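Local coordinates for pngf-ii (Elizabethkingia meningoseptica, PDB 4R4X), which acts as a peptide:N-glycosidase, removing N-linked glycans from glycoproteins, at residues 51-56 and 128-133; 58-63 and 78-83; 26-31 and 155-160. All coordinates share one frame; numbering follows the deposited sequence.

Contact 1: 51-56 and 128-133; sequences NEINRK and LGQDLG. With ZN (zinc ion), chain B.
The turn that follows strand 48-54 in the N-terminal domain reaches the loop before strand 134-140 through a two-pronged grip of Arg55 on Gln130. The guanidinium meets its partner end-on, each terminal nitrogen taking a different oxygen. NH2 of Arg55 gives a 2.7 Å bond to OE1 of Gln130, nearly in line with the amide C=O and in the guanidinium plane. NH1 of Arg55 reaches the backbone O of Gln130 at 2.8 Å, from 46° above the carbonyl plane. Both bonds are bent, yet together they fix the rotation of a guanidinium whose plane is inclined only 21° to that of the Gln130 amide. The arginine chain folds back at chi2 (-67°), which brings CG2 of Ile53 over one guanidinium face, toward its rim. CD1 of Ile53 packs on the bent Gln130 chain, 3.6 Å from OE1 of Gln130, while NE2 of Gln130 is held by the backbone of Ser126. A water spans NH1 of Arg55 and OD1 of Asp131, whose negative charge also pairs with Lys122. On the strand itself, Glu52 binds zinc through both carboxylate oxygens. Lys56 N bonds OD1 of Asn54 at 2.9 Å, so the chain leaves the strand through an Asx turn, here within the connection of the antiparallel hairpin 48-54/59-65.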
ATOM      1  N   ASN A  51     -24.437   7.853 -16.552  1.00 17.61           N
ATOM      2  CA  ASN A  51     -25.473   6.834 -16.546  1.00 18.88           C
ATOM      3  C   ASN A  51     -26.380   6.985 -17.790  1.00 18.11           C
ATOM      4  O   ASN A  51     -26.630   8.085 -18.253  1.00 16.91           O
ATOM      5  CB  ASN A  51     -26.232   6.983 -15.228  1.00 21.65           C
ATOM      6  CG  ASN A  51     -27.341   5.980 -15.067  1.00 24.87           C
ATOM      7  OD1 ASN A  51     -27.145   4.913 -14.476  1.00 30.70           O
ATOM      8  ND2 ASN A  51     -28.519   6.319 -15.557  1.00 25.11           N
ATOM      9  N   GLU A  52     -26.842   5.875 -18.356  1.00 19.51           N
ATOM     10  CA  GLU A  52     -27.810   5.916 -19.445  1.00 19.33           C
ATOM     11  C   GLU A  52     -28.865   4.861 -19.211  1.00 19.60           C
ATOM     12  O   GLU A  52     -28.554   3.747 -18.787  1.00 19.26           O
ATOM     13  CB  GLU A  52     -27.160   5.677 -20.802  1.00 22.32           C
ATOM     14  CG  GLU A  52     -26.182   6.762 -21.219  1.00 26.98           C
ATOM     15  CD  GLU A  52     -25.813   6.714 -22.697  1.00 30.87           C
ATOM     16  OE1 GLU A  52     -26.016   5.664 -23.340  1.00 37.05           O
ATOM     17  OE2 GLU A  52     -25.317   7.735 -23.227  1.00 35.57           O
ATOM     18  N   ILE A  53     -30.112   5.223 -19.483  1.00 18.75           N
ATOM     19  CA  ILE A  53     -31.238   4.333 -19.302  1.00 18.50           C
ATOM     20  C   ILE A  53     -31.895   4.136 -20.640  1.00 19.32           C
ATOM     21  O   ILE A  53     -32.196   5.109 -21.308  1.00 18.50           O
ATOM     22  CB  ILE A  53     -32.281   4.931 -18.343  1.00 19.00           C
ATOM     23  CG1 ILE A  53     -31.632   5.149 -16.979  1.00 19.56           C
ATOM     24  CG2 ILE A  53     -33.500   4.017 -18.270  1.00 20.41           C
ATOM     25  CD1 ILE A  53     -32.559   5.631 -15.888  1.00 20.33           C
ATOM     26  N   ASN A  54     -32.107   2.873 -21.001  1.00 19.18           N
ATOM     27  CA  ASN A  54     -32.846   2.484 -22.182  1.00 20.76           C
ATOM     28  C   ASN A  54     -34.295   2.371 -21.756  1.00 20.48           C
ATOM     29  O   ASN A  54     -34.626   1.528 -20.936  1.00 20.22           O
ATOM     30  CB  ASN A  54     -32.326   1.140 -22.701  1.00 22.57           C
ATOM     31  CG  ASN A  54     -33.084   0.657 -23.929  1.00 24.67           C
ATOM     32  OD1 ASN A  54     -34.218   1.073 -24.180  1.00 25.32           O
ATOM     33  ND2 ASN A  54     -32.457  -0.221 -24.698  1.00 24.50           N
ATOM     34  N   ARG A  55     -35.140   3.261 -22.256  1.00 21.65           N
ATOM     35  CA  ARG A  55     -36.506   3.345 -21.749  1.00 22.85           C
ATOM     36  C   ARG A  55     -37.408   2.227 -22.308  1.00 26.13           C
ATOM     37  O   ARG A  55     -38.489   2.000 -21.783  1.00 25.83           O
ATOM     38  CB  ARG A  55     -37.097   4.718 -22.049  1.00 21.45           C
ATOM     39  CG  ARG A  55     -36.429   5.866 -21.312  1.00 20.88           C
ATOM     40  CD  ARG A  55     -36.670   5.815 -19.800  1.00 19.95           C
ATOM     41  NE  ARG A  55     -35.952   6.885 -19.108  1.00 19.31           N
ATOM     42  CZ  ARG A  55     -35.886   7.001 -17.774  1.00 19.11           C
ATOM     43  NH1 ARG A  55     -36.529   6.153 -16.969  1.00 18.18           N
ATOM     44  NH2 ARG A  55     -35.232   8.001 -17.226  1.00 18.29           N
ATOM     45  N   LYS A  56     -36.947   1.519 -23.340  1.00 28.30           N
ATOM     46  CA  LYS A  56     -37.707   0.378 -23.907  1.00 32.38           C
ATOM     47  C   LYS A  56     -37.742  -0.803 -22.937  1.00 31.83           C
ATOM     48  O   LYS A  56     -38.758  -1.472 -22.796  1.00 31.85           O
ATOM     49  CB  LYS A  56     -37.098  -0.087 -25.240  1.00 35.03           C
ATOM     50  CG  LYS A  56     -37.599   0.607 -26.505  1.00 39.81           C
ATOM     51  CD  LYS A  56     -37.730   2.126 -26.391  1.00 42.46           C
ATOM     52  CE  LYS A  56     -39.175   2.536 -26.092  1.00 46.11           C
ATOM     53  NZ  LYS A  56     -39.317   3.899 -25.502  1.00 45.57           N
ATOM     54  N   LEU A 128     -32.618   7.749  -8.307  1.00 20.36           N
ATOM     55  CA  LEU A 128     -33.868   7.613  -7.549  1.00 21.23           C
ATOM     56  C   LEU A 128     -35.044   8.279  -8.232  1.00 20.02           C
ATOM     57  O   LEU A 128     -34.970   9.439  -8.628  1.00 19.98           O
ATOM     58  CB  LEU A 128     -33.732   8.177  -6.145  1.00 23.40           C
ATOM     59  CG  LEU A 128     -32.717   7.460  -5.261  1.00 25.71           C
ATOM     60  CD1 LEU A 128     -32.628   8.149  -3.911  1.00 27.15           C
ATOM     61  CD2 LEU A 128     -33.046   5.985  -5.120  1.00 27.06           C
ATOM     62  N   GLY A 129     -36.123   7.524  -8.396  1.00 18.89           N
ATOM     63  CA  GLY A 129     -37.351   8.040  -9.000  1.00 18.10           C
ATOM     64  C   GLY A 129     -37.434   8.056 -10.511  1.00 18.90           C
ATOM     65  O   GLY A 129     -38.431   8.549 -11.058  1.00 19.75           O
ATOM     66  N   GLN A 130     -36.412   7.515 -11.189  1.00 18.08           N
ATOM     67  CA  GLN A 130     -36.310   7.573 -12.647  1.00 19.20           C
ATOM     68  C   GLN A 130     -37.424   6.845 -13.364  1.00 19.35           C
ATOM     69  O   GLN A 130     -37.633   7.088 -14.536  1.00 19.44           O
ATOM     70  CB  GLN A 130     -35.016   6.918 -13.120  1.00 20.15           C
ATOM     71  CG  GLN A 130     -33.769   7.700 -12.804  1.00 20.65           C
ATOM     72  CD  GLN A 130     -33.473   8.778 -13.807  1.00 21.13           C
ATOM     73  OE1 GLN A 130     -33.960   8.767 -14.949  1.00 22.10           O
ATOM     74  NE2 GLN A 130     -32.639   9.714 -13.398  1.00 22.75           N
ATOM     75  N   ASP A 131     -38.107   5.917 -12.702  1.00 19.70           N
ATOM     76  CA  ASP A 131     -39.283   5.333 -13.339  1.00 22.18           C
ATOM     77  C   ASP A 131     -40.598   6.032 -12.998  1.00 21.88           C
ATOM     78  O   ASP A 131     -41.617   5.647 -13.538  1.00 23.34           O
ATOM     79  CB  ASP A 131     -39.407   3.847 -13.046  1.00 23.34           C
ATOM     80  CG  ASP A 131     -40.221   3.129 -14.098  1.00 25.80           C
ATOM     81  OD1 ASP A 131     -40.073   3.433 -15.307  1.00 26.88           O
ATOM     82  OD2 ASP A 131     -41.037   2.285 -13.708  1.00 27.78           O
ATOM     83  N   LEU A 132     -40.592   7.038 -12.119  1.00 21.19           N
ATOM     84  CA  LEU A 132     -41.851   7.723 -11.724  1.00 20.95           C
ATOM     85  C   LEU A 132     -42.301   8.783 -12.717  1.00 20.15           C
ATOM     86  O   LEU A 132     -43.498   9.047 -12.870  1.00 19.74           O
ATOM     87  CB  LEU A 132     -41.716   8.402 -10.367  1.00 20.29           C
ATOM     88  CG  LEU A 132     -41.445   7.513  -9.144  1.00 20.83           C
ATOM     89  CD1 LEU A 132     -41.209   8.392  -7.924  1.00 20.06           C
ATOM     90  CD2 LEU A 132     -42.582   6.533  -8.902  1.00 22.05           C
ATOM     91  N   GLY A 133     -41.325   9.420 -13.358  1.00 17.30           N
ATOM     92  CA  GLY A 133     -41.561  10.559 -14.209  1.00 16.56           C
ATOM     93  C   GLY A 133     -40.247  11.294 -14.378  1.00 16.16           C
ATOM     94  O   GLY A 133     -39.176  10.692 -14.257  1.00 16.07           O
TER
HETATM   95 ZN    ZN B1001     -26.194   6.687 -25.340  0.50 23.52          ZN
HETATM   96  O   HOH W   1     -38.300   4.011 -17.380  1.00 23.42           O

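Contact 2: 58-63 and 78-83; sequences NEVSQF and TILAKQ
In Leu80, CG stands anti to the carbonyl carbon (chi1 -63°) and the chain runs on extended, a setting that carries its branch across to Val60 and Asn58. Val60 answers with its two methyls spread apart: CG1 is opposite its own backbone N (chi1 -179°) and CG2 lies beside it, which lets one residue address two partners. CG2 of Val60 touches CG of Leu80 at 4.1 Å, whereas CG1 of Val60 meets CD1 of Ile79, the end of that side chain, at 4.2 Å. The valine thus fits against consecutive residues of the helix, crossing the isoleucine at about a right angle.

The third meeting is of a methyl with an amide. CD1 of Leu80 sits above the plane of the Asn58 carboxamide, 3.8 Å from CG of Asn58 and almost equally far from its oxygen and nitrogen, so the flat group presents its face and not its rim. No direct hydrogen bond joins the two segments. A water does so instead, donating to O of Asn58 at 2.9 Å and accepting from N of Leu80 at 2.9 Å, which supplies a partner to an amide in the first turn of the helix. That helix is short and weakly bonded, although Gln83 N does reach Leu80 O at 3.0 Å.

The arrangement joins strand 59-65 to helix 79-82, which follows strand 70-76, the antiparallel neighbour of 59-65. Ile127, in the loop before strand 134-140, touches both Val60 and Ile79, and Leu80 also packs on Gln130 from the same loop. Strand 48-54 flanks Val60 through Asn51.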
ATOM      1  N   ASN A  58     -35.902  -0.620 -19.642  1.00 26.68           N
ATOM      2  CA  ASN A  58     -35.340  -0.191 -18.366  1.00 26.05           C
ATOM      3  C   ASN A  58     -33.952  -0.762 -18.040  1.00 24.20           C
ATOM      4  O   ASN A  58     -33.601  -0.922 -16.894  1.00 24.49           O
ATOM      5  CB  ASN A  58     -36.343  -0.403 -17.220  1.00 27.26           C
ATOM      6  CG  ASN A  58     -37.471   0.624 -17.245  1.00 27.51           C
ATOM      7  OD1 ASN A  58     -37.448   1.573 -18.029  1.00 25.78           O
ATOM      8  ND2 ASN A  58     -38.476   0.433 -16.389  1.00 28.63           N
ATOM      9  N   GLU A  59     -33.146  -1.022 -19.057  1.00 23.46           N
ATOM     10  CA  GLU A  59     -31.756  -1.373 -18.819  1.00 24.73           C
ATOM     11  C   GLU A  59     -31.004  -0.105 -18.408  1.00 21.73           C
ATOM     12  O   GLU A  59     -30.943   0.843 -19.172  1.00 20.21           O
ATOM     13  CB  GLU A  59     -31.104  -2.000 -20.050  1.00 28.02           C
ATOM     14  CG  GLU A  59     -29.676  -2.462 -19.776  1.00 33.50           C
ATOM     15  CD  GLU A  59     -29.201  -3.573 -20.704  1.00 38.72           C
ATOM     16  OE1 GLU A  59     -29.861  -3.828 -21.731  1.00 45.94           O
ATOM     17  OE2 GLU A  59     -28.156  -4.199 -20.401  1.00 45.19           O
ATOM     18  N   VAL A  60     -30.477  -0.111 -17.188  1.00 20.45           N
ATOM     19  CA  VAL A  60     -29.662   0.971 -16.652  1.00 20.71           C
ATOM     20  C   VAL A  60     -28.184   0.616 -16.885  1.00 20.89           C
ATOM     21  O   VAL A  60     -27.699  -0.446 -16.440  1.00 20.16           O
ATOM     22  CB  VAL A  60     -29.933   1.161 -15.156  1.00 20.88           C
ATOM     23  CG1 VAL A  60     -29.120   2.305 -14.566  1.00 21.53           C
ATOM     24  CG2 VAL A  60     -31.424   1.391 -14.920  1.00 21.55           C
ATOM     25  N   SER A  61     -27.481   1.495 -17.591  1.00 20.03           N
ATOM     26  CA  SER A  61     -26.055   1.299 -17.870  1.00 20.50           C
ATOM     27  C   SER A  61     -25.237   2.385 -17.189  1.00 19.22           C
ATOM     28  O   SER A  61     -25.535   3.570 -17.300  1.00 18.24           O
ATOM     29  CB  SER A  61     -25.791   1.303 -19.365  1.00 19.93           C
ATOM     30  OG  SER A  61     -26.357   0.153 -19.977  1.00 21.18           O
ATOM     31  N   GLN A  62     -24.222   1.955 -16.459  1.00 19.51           N
ATOM     32  CA  GLN A  62     -23.311   2.842 -15.800  1.00 19.74           C
ATOM     33  C   GLN A  62     -21.965   2.729 -16.509  1.00 17.92           C
ATOM     34  O   GLN A  62     -21.459   1.631 -16.694  1.00 17.56           O
ATOM     35  CB  GLN A  62     -23.179   2.436 -14.333  1.00 22.88           C
ATOM     36  CG  GLN A  62     -22.549   3.499 -13.468  1.00 25.20           C
ATOM     37  CD  GLN A  62     -23.459   4.682 -13.187  1.00 28.08           C
ATOM     38  OE1 GLN A  62     -24.688   4.602 -13.281  1.00 29.73           O
ATOM     39  NE2 GLN A  62     -22.851   5.788 -12.807  1.00 29.66           N
ATOM     40  N   PHE A  63     -21.390   3.864 -16.865  1.00 16.65           N
ATOM     41  CA  PHE A  63     -20.134   3.926 -17.606  1.00 15.85           C
ATOM     42  C   PHE A  63     -19.114   4.669 -16.769  1.00 15.35           C
ATOM     43  O   PHE A  63     -19.419   5.734 -16.252  1.00 14.82           O
ATOM     44  CB  PHE A  63     -20.306   4.729 -18.903  1.00 15.85           C
ATOM     45  CG  PHE A  63     -21.325   4.173 -19.840  1.00 16.18           C
ATOM     46  CD1 PHE A  63     -22.655   4.525 -19.721  1.00 16.77           C
ATOM     47  CD2 PHE A  63     -20.953   3.302 -20.862  1.00 16.48           C
ATOM     48  CE1 PHE A  63     -23.601   4.013 -20.611  1.00 17.27           C
ATOM     49  CE2 PHE A  63     -21.894   2.785 -21.741  1.00 16.84           C
ATOM     50  CZ  PHE A  63     -23.224   3.144 -21.617  1.00 16.97           C
ATOM     51  N   THR A  78     -32.901  -4.501 -13.493  1.00 24.00           N
ATOM     52  CA  THR A  78     -33.747  -4.673 -12.318  1.00 27.10           C
ATOM     53  C   THR A  78     -33.709  -3.486 -11.359  1.00 25.88           C
ATOM     54  O   THR A  78     -34.443  -3.480 -10.368  1.00 25.19           O
ATOM     55  CB  THR A  78     -33.344  -5.922 -11.505  1.00 28.71           C
ATOM     56  OG1 THR A  78     -32.076  -5.707 -10.855  1.00 31.45           O
ATOM     57  CG2 THR A  78     -33.270  -7.153 -12.395  1.00 30.67           C
ATOM     58  N   ILE A  79     -32.860  -2.488 -11.628  1.00 23.28           N
ATOM     59  CA  ILE A  79     -32.639  -1.417 -10.648  1.00 23.35           C
ATOM     60  C   ILE A  79     -33.904  -0.583 -10.364  1.00 22.10           C
ATOM     61  O   ILE A  79     -34.262  -0.342  -9.209  1.00 22.51           O
ATOM     62  CB  ILE A  79     -31.499  -0.464 -11.099  1.00 25.37           C
ATOM     63  CG1 ILE A  79     -30.161  -1.219 -11.101  1.00 27.02           C
ATOM     64  CG2 ILE A  79     -31.428   0.756 -10.184  1.00 25.58           C
ATOM     65  CD1 ILE A  79     -28.944  -0.340 -11.345  1.00 28.88           C
ATOM     66  N   LEU A  80     -34.556  -0.125 -11.424  1.00 21.59           N
ATOM     67  CA  LEU A  80     -35.733   0.740 -11.276  1.00 22.47           C
ATOM     68  C   LEU A  80     -36.851  -0.002 -10.540  1.00 23.28           C
ATOM     69  O   LEU A  80     -37.412   0.522  -9.591  1.00 22.17           O
ATOM     70  CB  LEU A  80     -36.212   1.238 -12.647  1.00 21.36           C
ATOM     71  CG  LEU A  80     -35.174   2.105 -13.366  1.00 21.72           C
ATOM     72  CD1 LEU A  80     -35.757   2.730 -14.618  1.00 21.93           C
ATOM     73  CD2 LEU A  80     -34.622   3.152 -12.418  1.00 21.79           C
ATOM     74  N   ALA A  81     -37.124  -1.238 -10.958  1.00 24.09           N
ATOM     75  CA  ALA A  81     -38.192  -2.051 -10.351  1.00 25.41           C
ATOM     76  C   ALA A  81     -38.023  -2.211  -8.837  1.00 24.98           C
ATOM     77  O   ALA A  81     -39.010  -2.248  -8.116  1.00 24.49           O
ATOM     78  CB  ALA A  81     -38.270  -3.420 -11.035  1.00 26.88           C
ATOM     79  N   LYS A  82     -36.780  -2.255  -8.351  1.00 24.96           N
ATOM     80  CA  LYS A  82     -36.520  -2.421  -6.922  1.00 24.01           C
ATOM     81  C   LYS A  82     -36.744  -1.187  -6.053  1.00 24.11           C
ATOM     82  O   LYS A  82     -36.801  -1.308  -4.839  1.00 23.21           O
ATOM     83  CB  LYS A  82     -35.102  -2.940  -6.689  1.00 25.69           C
ATOM     84  CG  LYS A  82     -34.910  -4.380  -7.151  1.00 27.08           C
ATOM     85  CD  LYS A  82     -33.442  -4.778  -7.108  1.00 27.69           C
ATOM     86  CE  LYS A  82     -33.265  -6.197  -7.609  1.00 28.70           C
ATOM     87  NZ  LYS A  82     -31.831  -6.518  -7.770  1.00 29.51           N
ATOM     88  N   GLN A  83     -36.847  -0.002  -6.646  1.00 22.62           N
ATOM     89  CA  GLN A  83     -37.011   1.212  -5.839  1.00 23.21           C
ATOM     90  C   GLN A  83     -38.388   1.144  -5.211  1.00 23.38           C
ATOM     91  O   GLN A  83     -39.331   0.772  -5.888  1.00 24.09           O
ATOM     92  CB  GLN A  83     -36.877   2.477  -6.712  1.00 21.22           C
ATOM     93  CG  GLN A  83     -35.499   2.568  -7.350  1.00 21.30           C
ATOM     94  CD  GLN A  83     -35.250   3.856  -8.114  1.00 21.05           C
ATOM     95  OE1 GLN A  83     -36.143   4.693  -8.294  1.00 19.43           O
ATOM     96  NE2 GLN A  83     -34.006   4.029  -8.544  1.00 19.25           N
TER
HETATM   97  O   HOH W   2     -34.082  -1.220 -14.096  1.00 19.73           O

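Contact 3: 26-31 and 155-160; sequences ITNSDK and KALDDQ. With ZN (zinc ion), chain B.
Leu157 projects from the loop after strand 144-154 into the end of the antiparallel hairpin formed by strands 23-27 and 31-36, with Ile26 and Lys31 meeting its branch and Asn28 meeting its base. The hairpin turn is marked by a backbone bond from Asn28 N to Lys31 O, 3.1 Å long. With CG trans to its backbone N (chi1 -165°), the leucine carries CD1 up against two backbone oxygens, O of Lys31 at 3.4 Å and O of Ile26 at 3.5 Å from Leu157 CD1. Ile26 comes at a slant, its CG2 methyl 3.8 Å from CG of Leu157. Asn28 stands roughly perpendicular to the leucine, its carboxamide end beside the CB of Leu157. Lys31 adds CB, the root of its chain, 3.9 Å from CD1 of Leu157, while its end leads off elsewhere. No hydrogen bond crosses here: one branched side chain packs by van der Waals contact against an isoleucine methyl, an amide and two backbone oxygens at the strand ends and turn. Beyond it, Asp158 OD1 accepts from Gln160 N in an Asx turn that leads into helix 160-163, and Asp159, just before that helix, binds zinc through OD2 at 2.1 Å.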
ATOM      1  N   ILE A  26     -30.283  14.563 -19.931  1.00 17.17           N
ATOM      2  CA  ILE A  26     -30.785  14.703 -21.288  1.00 17.80           C
ATOM      3  C   ILE A  26     -31.671  13.520 -21.595  1.00 17.83           C
ATOM      4  O   ILE A  26     -31.255  12.363 -21.438  1.00 17.94           O
ATOM      5  CB  ILE A  26     -29.651  14.799 -22.312  1.00 18.65           C
ATOM      6  CG1 ILE A  26     -28.779  16.013 -21.991  1.00 20.34           C
ATOM      7  CG2 ILE A  26     -30.227  14.903 -23.718  1.00 18.34           C
ATOM      8  CD1 ILE A  26     -27.537  16.117 -22.844  1.00 21.66           C
ATOM      9  N   THR A  27     -32.900  13.784 -22.026  1.00 17.67           N
ATOM     10  CA  THR A  27     -33.869  12.714 -22.079  1.00 17.21           C
ATOM     11  C   THR A  27     -34.897  12.864 -23.188  1.00 17.88           C
ATOM     12  O   THR A  27     -35.282  13.977 -23.538  1.00 18.22           O
ATOM     13  CB  THR A  27     -34.570  12.602 -20.706  1.00 17.34           C
ATOM     14  OG1 THR A  27     -35.331  11.398 -20.658  1.00 16.87           O
ATOM     15  CG2 THR A  27     -35.477  13.797 -20.439  1.00 18.30           C
ATOM     16  N   ASN A  28     -35.298  11.731 -23.747  1.00 17.85           N
ATOM     17  CA  ASN A  28     -36.450  11.636 -24.629  1.00 19.00           C
ATOM     18  C   ASN A  28     -37.156  10.330 -24.294  1.00 19.61           C
ATOM     19  O   ASN A  28     -36.733   9.618 -23.374  1.00 20.07           O
ATOM     20  CB  ASN A  28     -36.041  11.747 -26.120  1.00 19.40           C
ATOM     21  CG  ASN A  28     -34.972  10.735 -26.538  1.00 19.65           C
ATOM     22  OD1 ASN A  28     -33.998  11.058 -27.211  1.00 21.95           O
ATOM     23  ND2 ASN A  28     -35.158   9.526 -26.155  1.00 19.30           N
ATOM     24  N   SER A  29     -38.208   9.979 -25.027  1.00 20.61           N
ATOM     25  CA  SER A  29     -38.985   8.787 -24.676  1.00 22.37           C
ATOM     26  C   SER A  29     -38.239   7.461 -24.850  1.00 22.61           C
ATOM     27  O   SER A  29     -38.707   6.452 -24.346  1.00 25.29           O
ATOM     28  CB  SER A  29     -40.308   8.752 -25.441  1.00 22.41           C
ATOM     29  OG  SER A  29     -40.075   8.654 -26.833  1.00 23.59           O
ATOM     30  N   ASP A  30     -37.102   7.457 -25.548  1.00 23.06           N
ATOM     31  CA  ASP A  30     -36.329   6.218 -25.805  1.00 24.68           C
ATOM     32  C   ASP A  30     -35.117   6.002 -24.878  1.00 23.18           C
ATOM     33  O   ASP A  30     -34.825   4.874 -24.502  1.00 20.91           O
ATOM     34  CB  ASP A  30     -35.800   6.203 -27.245  1.00 28.14           C
ATOM     35  CG  ASP A  30     -36.911   6.277 -28.284  1.00 31.58           C
ATOM     36  OD1 ASP A  30     -37.826   5.435 -28.223  1.00 34.39           O
ATOM     37  OD2 ASP A  30     -36.858   7.173 -29.151  1.00 34.27           O
ATOM     38  N   LYS A  31     -34.420   7.086 -24.548  1.00 22.21           N
ATOM     39  CA  LYS A  31     -33.132   7.043 -23.841  1.00 23.55           C
ATOM     40  C   LYS A  31     -32.997   8.245 -22.919  1.00 21.30           C
ATOM     41  O   LYS A  31     -33.442   9.335 -23.277  1.00 19.99           O
ATOM     42  CB  LYS A  31     -31.973   7.146 -24.837  1.00 26.28           C
ATOM     43  CG  LYS A  31     -31.848   6.021 -25.839  1.00 30.50           C
ATOM     44  CD  LYS A  31     -31.108   4.847 -25.232  1.00 34.29           C
ATOM     45  CE  LYS A  31     -31.429   3.552 -25.945  1.00 35.77           C
ATOM     46  NZ  LYS A  31     -30.416   2.560 -25.502  1.00 36.18           N
ATOM     47  N   LYS A 155     -32.326  19.418 -30.133  1.00 27.95           N
ATOM     48  CA  LYS A 155     -32.488  18.707 -31.406  1.00 31.90           C
ATOM     49  C   LYS A 155     -32.434  17.174 -31.320  1.00 29.92           C
ATOM     50  O   LYS A 155     -33.091  16.481 -32.108  1.00 28.79           O
ATOM     51  CB  LYS A 155     -31.432  19.201 -32.416  1.00 35.67           C
ATOM     52  CG  LYS A 155     -31.873  20.433 -33.197  1.00 40.18           C
ATOM     53  CD  LYS A 155     -30.744  21.077 -33.991  1.00 44.18           C
ATOM     54  CE  LYS A 155     -30.058  20.108 -34.945  1.00 46.93           C
ATOM     55  NZ  LYS A 155     -31.008  19.426 -35.874  1.00 48.99           N
ATOM     56  N   ALA A 156     -31.641  16.651 -30.391  1.00 28.16           N
ATOM     57  CA  ALA A 156     -31.420  15.207 -30.301  1.00 28.58           C
ATOM     58  C   ALA A 156     -30.592  14.845 -29.072  1.00 28.30           C
ATOM     59  O   ALA A 156     -29.881  15.684 -28.512  1.00 27.14           O
ATOM     60  CB  ALA A 156     -30.716  14.710 -31.554  1.00 30.21           C
ATOM     61  N   LEU A 157     -30.710  13.601 -28.638  1.00 27.84           N
ATOM     62  CA  LEU A 157     -29.783  13.060 -27.662  1.00 29.56           C
ATOM     63  C   LEU A 157     -28.608  12.529 -28.491  1.00 30.41           C
ATOM     64  O   LEU A 157     -28.713  11.486 -29.132  1.00 32.06           O
ATOM     65  CB  LEU A 157     -30.448  11.970 -26.821  1.00 30.35           C
ATOM     66  CG  LEU A 157     -29.710  11.560 -25.533  1.00 33.19           C
ATOM     67  CD1 LEU A 157     -30.648  10.851 -24.566  1.00 35.11           C
ATOM     68  CD2 LEU A 157     -28.505  10.691 -25.811  1.00 34.43           C
ATOM     69  N   ASP A 158     -27.519  13.284 -28.525  1.00 28.63           N
ATOM     70  CA  ASP A 158     -26.342  12.906 -29.319  1.00 30.98           C
ATOM     71  C   ASP A 158     -25.131  12.830 -28.389  1.00 26.94           C
ATOM     72  O   ASP A 158     -24.558  13.851 -28.016  1.00 26.29           O
ATOM     73  CB  ASP A 158     -26.132  13.911 -30.453  1.00 33.91           C
ATOM     74  CG  ASP A 158     -24.834  13.694 -31.225  1.00 37.22           C
ATOM     75  OD1 ASP A 158     -24.218  12.607 -31.120  1.00 39.96           O
ATOM     76  OD2 ASP A 158     -24.434  14.636 -31.954  1.00 38.61           O
ATOM     77  N   ASP A 159     -24.750  11.611 -28.022  1.00 23.64           N
ATOM     78  CA  ASP A 159     -23.627  11.405 -27.117  1.00 24.28           C
ATOM     79  C   ASP A 159     -22.443  10.749 -27.819  1.00 22.64           C
ATOM     80  O   ASP A 159     -21.573  10.171 -27.166  1.00 21.57           O
ATOM     81  CB  ASP A 159     -24.057  10.562 -25.915  1.00 24.73           C
ATOM     82  CG  ASP A 159     -24.522   9.175 -26.313  1.00 27.59           C
ATOM     83  OD1 ASP A 159     -24.228   8.751 -27.451  1.00 28.06           O
ATOM     84  OD2 ASP A 159     -25.181   8.508 -25.488  1.00 31.18           O
ATOM     85  N   GLN A 160     -22.406  10.839 -29.145  1.00 21.46           N
ATOM     86  CA  GLN A 160     -21.303  10.257 -29.901  1.00 21.85           C
ATOM     87  C   GLN A 160     -19.962  10.887 -29.525  1.00 20.61           C
ATOM     88  O   GLN A 160     -19.007  10.168 -29.357  1.00 21.49           O
ATOM     89  CB  GLN A 160     -21.539  10.334 -31.415  1.00 22.23           C
ATOM     90  CG  GLN A 160     -20.595   9.457 -32.251  1.00 22.36           C
ATOM     91  CD  GLN A 160     -19.195  10.050 -32.393  1.00 23.35           C
ATOM     92  OE1 GLN A 160     -19.029  11.264 -32.512  1.00 22.72           O
ATOM     93  NE2 GLN A 160     -18.185   9.190 -32.354  1.00 23.47           N
TER
HETATM   94 ZN    ZN B1001     -26.194   6.687 -25.340  0.50 23.52          ZN

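How the contacts relate
All three contacts belong to the N-terminal domain, and along the chain they are nested, contact 2 within contact 1 and contact 1 within contact 3. Contacts 1 and 2 have centres about 7 Å apart and share the pairing of strands 48-54 and 59-65; Gly129 N meets Gln83 OE1 at 2.8 Å. Contact 3 has its centre about 13 Å from that of contact 1, where Arg55 N lies 2.8 Å from Asp30 O. Zinc is the second tie, with Glu52 from contact 1 and Asp159 from contact 3 as its ligands. Contact 2 supplies no zinc ligand; the side chain of Val60 is about 12 Å from the metal. The glycosidase active site probably lies in the PNGase F-like part of the chain.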